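Local coordinates for STIV B116 (Sulfolobus turreted icosahedral virus, PDB 2J85), which probably binds DNA and belongs to a protein family highly conserved in diverse crenarchaeal viruses, at residues A[7-12]-A[83-88]; A[27-32]-A[110-115]; A[49-54]-A[90-95]; A[58-63]-A[96-101]. All blocks are in the same frame, centred on the assembly; numbering follows the deposited sequence.

In the fold
The five-stranded mixed sheet of this small protein packs against its helices, and the four contacts follow that layout. Contacts 1 and 2 lie on neighbouring strands, 80-86 and 110-117, their centres about 11 Å apart, and meet where the backbone of I83 and M85 pairs with that of Y113 and S111. Contacts 3 and 4 share helix 52-62 with centres about 12 Å apart; the first holds its N-terminal end, the second its C-terminal end. I84 links contact 1 to both, whereas L61 bridges contact 4 to F112 and E29 of contact 2. Contacts 2 and 3, about 19 Å between centres, do not touch.

Contact 1: A[7-12]-A[83-88]; sequences TNAFSI and IIMISQ
Strands 4-7 and 80-86 run parallel, T7, the last residue of strand 4-7, pairing with I83 at a CA-CA distance of 5.0 Å, while strand 80-86 continues to I86. This is the inner parallel pair of the mixed five-stranded sheet. Between the two segments one backbone bond forms, beside the one T7 makes with L82: the N-H of I84 reaches O of T7 at 2.9 Å, nearly straight at 164° and in the carbonyl plane. That oxygen also receives a CA-H contact from I83. T7 and I83 lie side by side on one face of the sheet, OG1 of T7 3.4 Å from CG1 of I83. The first torsion of T7 (69°) sets OG1 between the backbone N and the carbonyl carbon, and from there the hydroxyl donates to O of A9 at 2.7 Å, approaching from above that carbonyl plane and so fixing the turn away from the strand. I83 extends its CD1 methyl to CB of F10, 3.4 Å away, while the F10 ring leads off from the contact, its CG anti to the backbone N. Here the second subunit joins the packing, its I12 touching F10, I83 and M85. I84 turns to the other side of the sheet, against T54, L57 and V58 of helix 52-62. Beyond the last pair a water bridges the two segments, donating to O of N8 and accepting from N of I86. The selenomethionine M85, its chain bent at chi2 and chi3, folds back so that its CE methyl ends 3.1 Å from O of N8.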
loop_
_atom_site.group_PDB
_atom_site.type_symbol
_atom_site.label_atom_id
_atom_site.label_comp_id
_atom_site.label_asym_id
_atom_site.label_seq_id
_atom_site.Cartn_x
_atom_site.Cartn_y
_atom_site.Cartn_z
ATOM N N THR A 7 -9.089 -8.357 -0.764
ATOM C CA THR A 7 -8.115 -7.797 -1.701
ATOM C C THR A 7 -6.800 -8.557 -1.615
ATOM O O THR A 7 -6.471 -9.150 -0.577
ATOM C CB THR A 7 -7.798 -6.292 -1.405
ATOM O OG1 THR A 7 -7.067 -6.189 -0.187
ATOM C CG2 THR A 7 -9.043 -5.493 -1.248
ATOM N N ASN A 8 -6.051 -8.498 -2.717
ATOM C CA ASN A 8 -4.699 -9.022 -2.757
ATOM C C ASN A 8 -3.645 -7.927 -2.609
ATOM O O ASN A 8 -2.463 -8.181 -2.796
ATOM C CB ASN A 8 -4.474 -9.837 -4.026
ATOM C CG ASN A 8 -4.370 -8.989 -5.270
ATOM O OD1 ASN A 8 -4.370 -7.767 -5.210
ATOM N ND2 ASN A 8 -4.291 -9.649 -6.419
ATOM N N ALA A 9 -4.093 -6.722 -2.253
ATOM C CA ALA A 9 -3.221 -5.581 -2.039
ATOM C C ALA A 9 -3.819 -4.597 -1.042
ATOM O O ALA A 9 -5.026 -4.555 -0.861
ATOM C CB ALA A 9 -2.955 -4.876 -3.383
ATOM N N PHE A 10 -2.968 -3.808 -0.392
ATOM C CA PHE A 10 -3.424 -2.615 0.309
ATOM C C PHE A 10 -2.752 -1.372 -0.272
ATOM O O PHE A 10 -1.529 -1.323 -0.440
ATOM C CB PHE A 10 -3.165 -2.632 1.814
ATOM C CG PHE A 10 -3.637 -1.372 2.491
ATOM C CD1 PHE A 10 -4.973 -1.050 2.501
ATOM C CD2 PHE A 10 -2.738 -0.463 2.998
ATOM C CE1 PHE A 10 -5.411 0.124 3.055
ATOM C CE2 PHE A 10 -3.171 0.738 3.557
ATOM C CZ PHE A 10 -4.501 1.028 3.584
ATOM N N SER A 11 -3.579 -0.353 -0.516
ATOM C CA SER A 11 -3.122 0.892 -1.085
ATOM C C SER A 11 -3.860 2.042 -0.439
ATOM O O SER A 11 -5.040 1.931 -0.131
ATOM C CB SER A 11 -3.365 0.894 -2.599
ATOM O OG SER A 11 -3.246 2.201 -3.108
ATOM N N ILE A 12 -3.129 3.136 -0.230
ATOM C CA ILE A 12 -3.676 4.448 0.149
ATOM C C ILE A 12 -4.839 4.888 -0.747
ATOM O O ILE A 12 -5.735 5.572 -0.288
ATOM C CB ILE A 12 -2.547 5.561 0.124
ATOM C CG1 ILE A 12 -1.573 5.353 1.291
ATOM C CG2 ILE A 12 -3.160 6.985 0.158
ATOM C CD1 ILE A 12 -0.616 6.490 1.518
ATOM N N ILE A 83 -6.913 -8.966 3.674
ATOM C CA ILE A 83 -5.917 -8.867 2.625
ATOM C C ILE A 83 -5.037 -10.119 2.549
ATOM O O ILE A 83 -4.574 -10.617 3.567
ATOM C CB ILE A 83 -5.053 -7.589 2.794
ATOM C CG1 ILE A 83 -5.971 -6.377 3.031
ATOM C CG2 ILE A 83 -4.099 -7.431 1.575
ATOM C CD1 ILE A 83 -5.312 -5.002 3.026
ATOM N N ILE A 84 -4.837 -10.618 1.321
ATOM C CA ILE A 84 -3.853 -11.668 1.040
ATOM C C ILE A 84 -2.711 -11.061 0.205
ATOM O O ILE A 84 -2.937 -10.517 -0.884
ATOM C CB ILE A 84 -4.467 -12.902 0.314
ATOM C CG1 ILE A 84 -3.395 -13.992 0.107
ATOM C CG2 ILE A 84 -5.116 -12.498 -1.004
ATOM C CD1 ILE A 84 -3.899 -15.295 -0.557
HETATM N N MSE A 85 -1.491 -11.167 0.732
HETATM C CA MSE A 85 -0.320 -10.607 0.085
HETATM C C MSE A 85 0.570 -11.745 -0.373
HETATM O O MSE A 85 1.050 -12.521 0.436
HETATM C CB MSE A 85 0.449 -9.718 1.055
HETATM C CG MSE A 85 -0.395 -8.669 1.750
HETATM SE SE MSE A 85 -0.065 -6.835 1.188
HETATM C CE MSE A 85 -0.345 -7.198 -0.724
ATOM N N ILE A 86 0.777 -11.842 -1.677
ATOM C CA ILE A 86 1.731 -12.794 -2.236
ATOM C C ILE A 86 2.955 -12.027 -2.743
ATOM O O ILE A 86 2.805 -11.036 -3.445
ATOM C CB ILE A 86 1.078 -13.624 -3.368
ATOM C CG1 ILE A 86 -0.257 -14.217 -2.876
ATOM C CG2 ILE A 86 2.014 -14.737 -3.827
ATOM C CD1 ILE A 86 -1.172 -14.706 -3.984
ATOM N N SER A 87 4.151 -12.469 -2.346
ATOM C CA SER A 87 5.424 -11.920 -2.878
ATOM C C SER A 87 5.619 -12.274 -4.369
ATOM O O SER A 87 5.626 -11.391 -5.236
ATOM C CB SER A 87 6.662 -12.404 -2.089
ATOM O OG SER A 87 6.339 -13.109 -0.907
ATOM N N GLN A 88 5.777 -13.564 -4.657
ATOM C CA GLN A 88 5.981 -14.022 -6.030
ATOM C C GLN A 88 4.698 -13.839 -6.837
ATOM O O GLN A 88 3.596 -13.966 -6.294
ATOM C CB GLN A 88 6.426 -15.495 -6.055
ATOM C CG GLN A 88 5.335 -16.547 -5.708
ATOM C CD GLN A 88 5.860 -17.997 -5.797
ATOM O OE1 GLN A 88 6.964 -18.304 -5.323
ATOM N NE2 GLN A 88 5.074 -18.881 -6.419
HETATM O O HOH W 1 -1.069 -10.099 -3.289
#

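Contact 2: A[27-32]-A[110-115]; sequences LDEEDF and ISFYEV
Two phenylalanine rings, F32 from the first turn of helix 29-41 and F112 from strand 110-117, make an offset stack with centroids 4.4 Å apart and planes inclined by 30°. CD2 of F112 sits over the centre of one F32 face, 3.4 Å from CG of F32. CG of F32 is anti to its backbone N (170°) and CG of F112 anti to its carbonyl carbon (-53°), so the side chains cross at about a right angle. CB of F32 adds an off-centre CH-pi contact to the F112 ring. E29 crosses the same ring obliquely, its CG 3.7 Å from CE1 of F112, and O of L27 lies at the ring edge, in plane. The backbones also meet: N of L27 donates to O of F112 at 2.8 Å, almost straight but from above the carbonyl plane, while a water joins O of L27 to N of F112. CB of L27 meets CB of F112 at 3.8 Å. The helix start is held by D28, whose OD1 accepts from N of D31 at 2.9 Å. This is a helix N-terminus with an Asp N-cap, following strand 20-27, whose first turn packs an aromatic side chain on the mixed sheet.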
loop_
_atom_site.group_PDB
_atom_site.type_symbol
_atom_site.label_atom_id
_atom_site.label_comp_id
_atom_site.label_asym_id
_atom_site.label_seq_id
_atom_site.Cartn_x
_atom_site.Cartn_y
_atom_site.Cartn_z
ATOM N N LEU A 27 -2.667 -11.736 10.169
ATOM C CA LEU A 27 -3.536 -12.903 10.446
ATOM C C LEU A 27 -2.806 -14.188 10.100
ATOM O O LEU A 27 -1.998 -14.199 9.167
ATOM C CB LEU A 27 -4.811 -12.860 9.603
ATOM C CG LEU A 27 -5.800 -11.735 9.860
ATOM C CD1 LEU A 27 -7.004 -11.809 8.911
ATOM C CD2 LEU A 27 -6.250 -11.693 11.355
ATOM N N ASP A 28 -3.084 -15.270 10.825
ATOM C CA ASP A 28 -2.642 -16.600 10.364
ATOM C C ASP A 28 -3.691 -17.124 9.399
ATOM O O ASP A 28 -4.725 -16.502 9.227
ATOM C CB ASP A 28 -2.340 -17.584 11.515
ATOM C CG ASP A 28 -3.563 -17.901 12.391
ATOM O OD1 ASP A 28 -4.722 -17.829 11.936
ATOM O OD2 ASP A 28 -3.344 -18.206 13.565
ATOM N N GLU A 29 -3.401 -18.233 8.734
ATOM C CA GLU A 29 -4.309 -18.806 7.736
ATOM C C GLU A 29 -5.702 -19.046 8.255
ATOM O O GLU A 29 -6.686 -18.694 7.586
ATOM C CB GLU A 29 -3.819 -20.169 7.291
ATOM C CG GLU A 29 -2.655 -20.163 6.348
ATOM C CD GLU A 29 -2.350 -21.587 5.855
ATOM O OE1 GLU A 29 -3.269 -22.213 5.250
ATOM O OE2 GLU A 29 -1.225 -22.082 6.111
ATOM N N GLU A 30 -5.778 -19.714 9.407
ATOM C CA GLU A 30 -7.044 -20.118 9.981
ATOM C C GLU A 30 -7.946 -18.901 10.218
ATOM O O GLU A 30 -9.121 -18.940 9.884
ATOM C CB GLU A 30 -6.860 -20.924 11.284
ATOM C CG GLU A 30 -8.202 -21.508 11.794
ATOM C CD GLU A 30 -8.094 -22.604 12.860
ATOM O OE1 GLU A 30 -6.970 -22.976 13.279
ATOM O OE2 GLU A 30 -9.172 -23.107 13.272
ATOM N N ASP A 31 -7.386 -17.826 10.784
ATOM C CA ASP A 31 -8.180 -16.653 11.135
ATOM C C ASP A 31 -8.609 -15.882 9.896
ATOM O O ASP A 31 -9.715 -15.353 9.820
ATOM C CB ASP A 31 -7.412 -15.762 12.110
ATOM C CG ASP A 31 -7.160 -16.455 13.440
ATOM O OD1 ASP A 31 -7.555 -17.617 13.597
ATOM O OD2 ASP A 31 -6.574 -15.853 14.335
ATOM N N PHE A 32 -7.735 -15.853 8.902
ATOM C CA PHE A 32 -8.107 -15.278 7.625
ATOM C C PHE A 32 -9.313 -16.014 6.983
ATOM O O PHE A 32 -10.306 -15.368 6.548
ATOM C CB PHE A 32 -6.905 -15.298 6.672
ATOM C CG PHE A 32 -7.245 -14.934 5.245
ATOM C CD1 PHE A 32 -7.311 -13.593 4.854
ATOM C CD2 PHE A 32 -7.458 -15.932 4.296
ATOM C CE1 PHE A 32 -7.576 -13.237 3.526
ATOM C CE2 PHE A 32 -7.734 -15.614 2.966
ATOM C CZ PHE A 32 -7.793 -14.248 2.567
ATOM N N ILE A 110 3.366 -16.118 1.484
ATOM C CA ILE A 110 1.980 -15.633 1.643
ATOM C C ILE A 110 1.776 -15.071 3.046
ATOM O O ILE A 110 2.155 -15.695 4.024
ATOM C CB ILE A 110 0.910 -16.744 1.454
ATOM C CG1 ILE A 110 1.203 -17.617 0.242
ATOM C CG2 ILE A 110 -0.459 -16.127 1.297
ATOM C CD1 ILE A 110 0.333 -18.853 0.192
ATOM N N SER A 111 1.165 -13.899 3.133
ATOM C CA SER A 111 0.809 -13.295 4.405
ATOM C C SER A 111 -0.620 -12.776 4.322
ATOM O O SER A 111 -1.131 -12.484 3.237
ATOM C CB SER A 111 1.742 -12.134 4.734
ATOM O OG SER A 111 3.096 -12.542 4.775
ATOM N N PHE A 112 -1.255 -12.650 5.485
ATOM C CA PHE A 112 -2.635 -12.203 5.556
ATOM C C PHE A 112 -2.731 -11.057 6.527
ATOM O O PHE A 112 -2.007 -11.018 7.510
ATOM C CB PHE A 112 -3.567 -13.338 5.993
ATOM C CG PHE A 112 -3.444 -14.568 5.172
ATOM C CD1 PHE A 112 -2.668 -15.619 5.599
ATOM C CD2 PHE A 112 -4.104 -14.673 3.965
ATOM C CE1 PHE A 112 -2.555 -16.764 4.834
ATOM C CE2 PHE A 112 -4.002 -15.816 3.195
ATOM C CZ PHE A 112 -3.229 -16.867 3.630
ATOM N N TYR A 113 -3.608 -10.106 6.215
ATOM C CA TYR A 113 -3.784 -8.912 7.038
ATOM C C TYR A 113 -5.230 -8.537 7.087
ATOM O O TYR A 113 -6.042 -8.920 6.227
ATOM C CB TYR A 113 -2.967 -7.715 6.535
ATOM C CG TYR A 113 -1.494 -8.024 6.387
ATOM C CD1 TYR A 113 -1.009 -8.554 5.205
ATOM C CD2 TYR A 113 -0.592 -7.818 7.436
ATOM C CE1 TYR A 113 0.336 -8.883 5.067
ATOM C CE2 TYR A 113 0.771 -8.149 7.301
ATOM C CZ TYR A 113 1.215 -8.684 6.104
ATOM O OH TYR A 113 2.525 -9.034 5.875
ATOM N N GLU A 114 -5.564 -7.803 8.136
ATOM C CA GLU A 114 -6.864 -7.213 8.220
ATOM C C GLU A 114 -6.641 -5.735 8.468
ATOM O O GLU A 114 -5.799 -5.376 9.293
ATOM C CB GLU A 114 -7.656 -7.861 9.340
ATOM C CG GLU A 114 -9.079 -7.385 9.416
ATOM C CD GLU A 114 -9.856 -8.084 10.500
ATOM O OE1 GLU A 114 -9.243 -8.811 11.339
ATOM O OE2 GLU A 114 -11.091 -7.902 10.510
ATOM N N VAL A 115 -7.400 -4.893 7.774
ATOM C CA VAL A 115 -7.290 -3.458 7.935
ATOM C C VAL A 115 -8.674 -2.961 8.279
ATOM O O VAL A 115 -9.638 -3.265 7.572
ATOM C CB VAL A 115 -6.742 -2.777 6.646
ATOM C CG1 VAL A 115 -6.631 -1.277 6.799
ATOM C CG2 VAL A 115 -5.394 -3.419 6.266
HETATM O O HOH W 2 0.103 -13.896 7.519
#

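Contact 3: A[49-54]-A[90-95]; sequences IGHDST and LEEGKV
The N-terminal end of helix 52-62 meets the loop that carries the chain from strand 80-86 to helix 98-106, in a surface contact centred about 14 Å from the middle of the chain. S53, in the first turn, points its side chain toward the loop, and its OG donates a hydrogen bond to OE1 of E92 at 2.7 Å. The hydroxyl is crowded against the carboxylate in the model, so its exact place is less certain. E92 reaches it by bending: CG is anti to the carbonyl carbon, and a second torsion of -87° swings the carboxylate back over the helix end. The other oxygen, OE2, accepts from a water at 2.7 Å, and that water in turn accepts from N of D52. H51 occupies the N-cap position, and the carboxylate thus stands near the start of the helix, where the helix dipole would be expected to favour its charge, though the nearby D52 carboxylate would probably offset part of this. The imidazole of H51 crosses the carboxylate at about a right angle, their planes 72° apart, with ND1 of H51 3.9 Å from OE2 of E92. E92 is also the centre of an inverse gamma turn spanning E91 to G93. L90 packs on the helix backbone, its CD1 3.6 Å from O of S53, and its CB meets CB of S53 at 3.9 Å. L90 continues inward onto L57.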
loop_
_atom_site.group_PDB
_atom_site.type_symbol
_atom_site.label_atom_id
_atom_site.label_comp_id
_atom_site.label_asym_id
_atom_site.label_seq_id
_atom_site.Cartn_x
_atom_site.Cartn_y
_atom_site.Cartn_z
ATOM N N ILE A 49 -10.786 -9.455 -5.557
ATOM C CA ILE A 49 -9.637 -10.134 -6.141
ATOM C C ILE A 49 -9.971 -10.401 -7.590
ATOM O O ILE A 49 -10.899 -11.176 -7.901
ATOM C CB ILE A 49 -9.286 -11.430 -5.398
ATOM C CG1 ILE A 49 -8.592 -11.077 -4.067
ATOM C CG2 ILE A 49 -8.371 -12.303 -6.254
ATOM C CD1 ILE A 49 -8.498 -12.205 -3.111
ATOM N N GLY A 50 -9.231 -9.724 -8.468
ATOM C CA GLY A 50 -9.502 -9.719 -9.903
ATOM C C GLY A 50 -8.908 -10.856 -10.723
ATOM O O GLY A 50 -9.267 -11.011 -11.884
ATOM N N HIS A 51 -8.011 -11.652 -10.139
ATOM C CA HIS A 51 -7.311 -12.708 -10.896
ATOM C C HIS A 51 -7.605 -14.133 -10.414
ATOM O O HIS A 51 -7.650 -14.406 -9.212
ATOM C CB HIS A 51 -5.809 -12.451 -10.867
ATOM C CG HIS A 51 -5.425 -11.135 -11.466
ATOM N ND1 HIS A 51 -5.337 -10.937 -12.829
ATOM C CD2 HIS A 51 -5.142 -9.942 -10.891
ATOM C CE1 HIS A 51 -5.002 -9.682 -13.063
ATOM N NE2 HIS A 51 -4.878 -9.057 -11.906
ATOM N N ASP A 52 -7.786 -15.031 -11.385
ATOM C CA ASP A 52 -8.104 -16.447 -11.129
ATOM C C ASP A 52 -7.030 -17.178 -10.310
ATOM O O ASP A 52 -7.358 -18.055 -9.512
ATOM C CB ASP A 52 -8.351 -17.199 -12.457
ATOM C CG ASP A 52 -9.824 -17.180 -12.899
ATOM O OD1 ASP A 52 -10.726 -17.034 -12.040
ATOM O OD2 ASP A 52 -10.085 -17.346 -14.114
ATOM N N SER A 53 -5.758 -16.821 -10.496
ATOM C CA SER A 53 -4.667 -17.507 -9.783
ATOM C C SER A 53 -4.783 -17.292 -8.268
ATOM O O SER A 53 -4.592 -18.216 -7.482
ATOM C CB SER A 53 -3.291 -17.031 -10.272
ATOM O OG SER A 53 -3.389 -16.362 -11.512
ATOM N N THR A 54 -5.095 -16.061 -7.880
ATOM C CA THR A 54 -5.236 -15.695 -6.478
ATOM C C THR A 54 -6.534 -16.268 -5.935
ATOM O O THR A 54 -6.565 -16.825 -4.841
ATOM C CB THR A 54 -5.217 -14.171 -6.306
ATOM O OG1 THR A 54 -4.049 -13.640 -6.947
ATOM C CG2 THR A 54 -5.226 -13.783 -4.818
ATOM N N LEU A 90 2.165 -15.356 -8.966
ATOM C CA LEU A 90 1.665 -16.710 -9.263
ATOM C C LEU A 90 1.530 -17.015 -10.767
ATOM O O LEU A 90 1.171 -16.141 -11.558
ATOM C CB LEU A 90 0.287 -16.915 -8.614
ATOM C CG LEU A 90 0.143 -16.897 -7.090
ATOM C CD1 LEU A 90 -1.334 -16.919 -6.724
ATOM C CD2 LEU A 90 0.880 -18.060 -6.439
ATOM N N GLU A 91 1.798 -18.269 -11.139
ATOM C CA GLU A 91 1.644 -18.737 -12.522
ATOM C C GLU A 91 0.164 -18.860 -12.899
ATOM O O GLU A 91 -0.601 -19.518 -12.179
ATOM C CB GLU A 91 2.308 -20.105 -12.705
ATOM C CG GLU A 91 3.809 -20.139 -12.444
ATOM C CD GLU A 91 4.523 -21.194 -13.284
ATOM O OE1 GLU A 91 4.578 -21.023 -14.522
ATOM O OE2 GLU A 91 5.030 -22.183 -12.713
ATOM N N GLU A 92 -0.239 -18.240 -14.015
ATOM C CA GLU A 92 -1.635 -18.334 -14.487
ATOM C C GLU A 92 -1.851 -19.689 -15.172
ATOM O O GLU A 92 -1.671 -19.819 -16.378
ATOM C CB GLU A 92 -2.026 -17.168 -15.429
ATOM C CG GLU A 92 -2.348 -15.814 -14.726
ATOM C CD GLU A 92 -3.815 -15.650 -14.272
ATOM O OE1 GLU A 92 -4.482 -16.661 -13.966
ATOM O OE2 GLU A 92 -4.298 -14.494 -14.194
ATOM N N GLY A 93 -2.235 -20.686 -14.374
ATOM C CA GLY A 93 -2.507 -22.039 -14.863
ATOM C C GLY A 93 -2.093 -23.127 -13.883
ATOM O O GLY A 93 -2.767 -24.155 -13.767
ATOM N N LYS A 94 -0.981 -22.900 -13.182
ATOM C CA LYS A 94 -0.433 -23.871 -12.233
ATOM C C LYS A 94 -1.382 -24.146 -11.069
ATOM O O LYS A 94 -1.577 -23.296 -10.204
ATOM C CB LYS A 94 0.912 -23.370 -11.690
ATOM C CG LYS A 94 1.649 -24.355 -10.777
ATOM C CD LYS A 94 3.063 -23.860 -10.458
ATOM C CE LYS A 94 4.119 -24.950 -10.664
ATOM N NZ LYS A 94 5.502 -24.393 -10.828
ATOM N N VAL A 95 -1.968 -25.340 -11.062
ATOM C CA VAL A 95 -2.796 -25.799 -9.954
ATOM C C VAL A 95 -1.912 -26.190 -8.765
ATOM O O VAL A 95 -1.066 -27.080 -8.873
ATOM C CB VAL A 95 -3.678 -26.989 -10.380
ATOM C CG1 VAL A 95 -4.380 -27.612 -9.183
ATOM C CG2 VAL A 95 -4.686 -26.537 -11.419
HETATM O O HOH W 3 -6.939 -14.161 -14.449
#

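Contact 4: A[58-63]-A[96-101]; sequences VNTLCG and LSDKEI
OG of S97 is the polar atom best held here, gripped by one bond: it accepts from N of E100 at 3.1 Å, with an angle of 157° at the hydrogen. S97 is the N-cap of helix 98-106, and E100 returns the gesture weakly, its OE2 taking the N-H of S97 at 3.5 Å, so the two residues form a capping box. Neither residue reaches helix 52-62; the helix they begin does so through D98 and I101. With CG1 anti to its carbonyl carbon (-65°) and an extended second torsion, I101 sends CD1 to the CG2 methyl of T60, 3.4 Å away, while its CG2 branch, anti to the backbone N, meets CD1 of L61 at 3.6 Å. One isoleucine straddles two consecutive residues of the opposing helix, crossing both obliquely. The hydroxyl of T60 turns elsewhere, to O of N56 one turn back in its own helix. D98 brings its carboxylate towards the end of helix 52-62: its OD2 comes to 3.4 Å from O of T60, but as both are acceptors no bond joins them, and the approach is probably somewhat unfavourable. OD1 of D98, buried against CD1 of L61 at 4.0 Å, has no hydrogen-bonding partner in the model, K102 making no more than a long, weak ion pair. At the C-terminal end of helix 52-62, a disulfide joins C62 to C33 of helix 29-41, while L61 leans on E29 and C33 there and on F112 of strand 110-117, and I101 on I110 of that strand.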
loop_
_atom_site.group_PDB
_atom_site.type_symbol
_atom_site.label_atom_id
_atom_site.label_comp_id
_atom_site.label_asym_id
_atom_site.label_seq_id
_atom_site.Cartn_x
_atom_site.Cartn_y
_atom_site.Cartn_z
ATOM N N VAL A 58 -6.960 -18.996 -2.892
ATOM C CA VAL A 58 -7.809 -18.708 -1.732
ATOM C C VAL A 58 -8.845 -19.809 -1.563
ATOM O O VAL A 58 -9.092 -20.268 -0.444
ATOM C CB VAL A 58 -8.489 -17.307 -1.851
ATOM C CG1 VAL A 58 -9.518 -17.093 -0.745
ATOM C CG2 VAL A 58 -7.422 -16.197 -1.815
ATOM N N ASN A 59 -9.428 -20.239 -2.680
ATOM C CA ASN A 59 -10.422 -21.311 -2.666
ATOM C C ASN A 59 -9.845 -22.625 -2.183
ATOM O O ASN A 59 -10.463 -23.318 -1.368
ATOM C CB ASN A 59 -11.090 -21.471 -4.028
ATOM C CG ASN A 59 -12.089 -20.344 -4.330
ATOM O OD1 ASN A 59 -12.496 -20.153 -5.476
ATOM N ND2 ASN A 59 -12.469 -19.585 -3.304
ATOM N N THR A 60 -8.647 -22.953 -2.637
ATOM C CA THR A 60 -7.984 -24.160 -2.163
ATOM C C THR A 60 -7.703 -24.051 -0.659
ATOM O O THR A 60 -8.008 -24.953 0.117
ATOM C CB THR A 60 -6.685 -24.421 -2.939
ATOM O OG1 THR A 60 -6.999 -24.591 -4.327
ATOM C CG2 THR A 60 -5.972 -25.675 -2.421
ATOM N N LEU A 61 -7.149 -22.919 -0.263
ATOM C CA LEU A 61 -6.752 -22.685 1.115
ATOM C C LEU A 61 -7.920 -22.695 2.099
ATOM O O LEU A 61 -7.850 -23.326 3.149
ATOM C CB LEU A 61 -6.039 -21.340 1.201
ATOM C CG LEU A 61 -5.463 -21.034 2.563
ATOM C CD1 LEU A 61 -4.352 -22.038 2.836
ATOM C CD2 LEU A 61 -4.956 -19.645 2.568
ATOM N N CYS A 62 -8.987 -21.988 1.765
ATOM C CA CYS A 62 -10.105 -21.815 2.687
ATOM C C CYS A 62 -11.320 -22.725 2.396
ATOM O O CYS A 62 -12.186 -22.874 3.250
ATOM C CB CYS A 62 -10.544 -20.351 2.665
ATOM S SG CYS A 62 -9.275 -19.156 3.129
ATOM N N GLY A 63 -11.393 -23.316 1.205
ATOM C CA GLY A 63 -12.531 -24.148 0.838
ATOM C C GLY A 63 -13.707 -23.332 0.323
ATOM O O GLY A 63 -14.846 -23.816 0.237
ATOM N N LEU A 96 -2.123 -25.511 -7.636
ATOM C CA LEU A 96 -1.352 -25.742 -6.412
ATOM C C LEU A 96 -2.107 -26.686 -5.478
ATOM O O LEU A 96 -3.316 -26.559 -5.305
ATOM C CB LEU A 96 -1.072 -24.415 -5.692
ATOM C CG LEU A 96 -0.500 -23.268 -6.540
ATOM C CD1 LEU A 96 -0.312 -22.009 -5.702
ATOM C CD2 LEU A 96 0.814 -23.670 -7.200
ATOM N N SER A 97 -1.387 -27.646 -4.900
ATOM C CA SER A 97 -1.945 -28.516 -3.873
ATOM C C SER A 97 -1.943 -27.739 -2.565
ATOM O O SER A 97 -1.239 -26.735 -2.449
ATOM C CB SER A 97 -1.104 -29.787 -3.733
ATOM O OG SER A 97 0.104 -29.522 -3.045
ATOM N N ASP A 98 -2.711 -28.194 -1.577
ATOM C CA ASP A 98 -2.749 -27.504 -0.282
ATOM C C ASP A 98 -1.392 -27.604 0.432
ATOM O O ASP A 98 -1.062 -26.756 1.265
ATOM C CB ASP A 98 -3.886 -28.029 0.611
ATOM C CG ASP A 98 -4.575 -26.910 1.408
ATOM O OD1 ASP A 98 -3.917 -25.903 1.757
ATOM O OD2 ASP A 98 -5.787 -27.033 1.680
ATOM N N LYS A 99 -0.614 -28.633 0.087
ATOM C CA LYS A 99 0.775 -28.778 0.545
ATOM C C LYS A 99 1.677 -27.679 -0.028
ATOM O O LYS A 99 2.517 -27.132 0.684
ATOM C CB LYS A 99 1.318 -30.157 0.151
ATOM C CG LYS A 99 2.747 -30.434 0.608
ATOM C CD LYS A 99 3.212 -31.822 0.179
ATOM C CE LYS A 99 4.363 -32.311 1.043
ATOM N NZ LYS A 99 4.841 -33.663 0.638
ATOM N N GLU A 100 1.506 -27.371 -1.311
ATOM C CA GLU A 100 2.254 -26.290 -1.956
ATOM C C GLU A 100 1.920 -24.908 -1.371
ATOM O O GLU A 100 2.808 -24.088 -1.144
ATOM C CB GLU A 100 1.979 -26.285 -3.459
ATOM C CG GLU A 100 2.528 -27.494 -4.188
ATOM C CD GLU A 100 2.073 -27.552 -5.632
ATOM O OE1 GLU A 100 2.084 -26.493 -6.299
ATOM O OE2 GLU A 100 1.702 -28.656 -6.095
ATOM N N ILE A 101 0.636 -24.662 -1.136
ATOM C CA ILE A 101 0.169 -23.394 -0.574
ATOM C C ILE A 101 0.695 -23.181 0.852
ATOM O O ILE A 101 1.091 -22.069 1.218
ATOM C CB ILE A 101 -1.375 -23.318 -0.575
ATOM C CG1 ILE A 101 -1.908 -23.300 -2.012
ATOM C CG2 ILE A 101 -1.863 -22.076 0.175
ATOM C CD1 ILE A 101 -3.399 -23.534 -2.109
#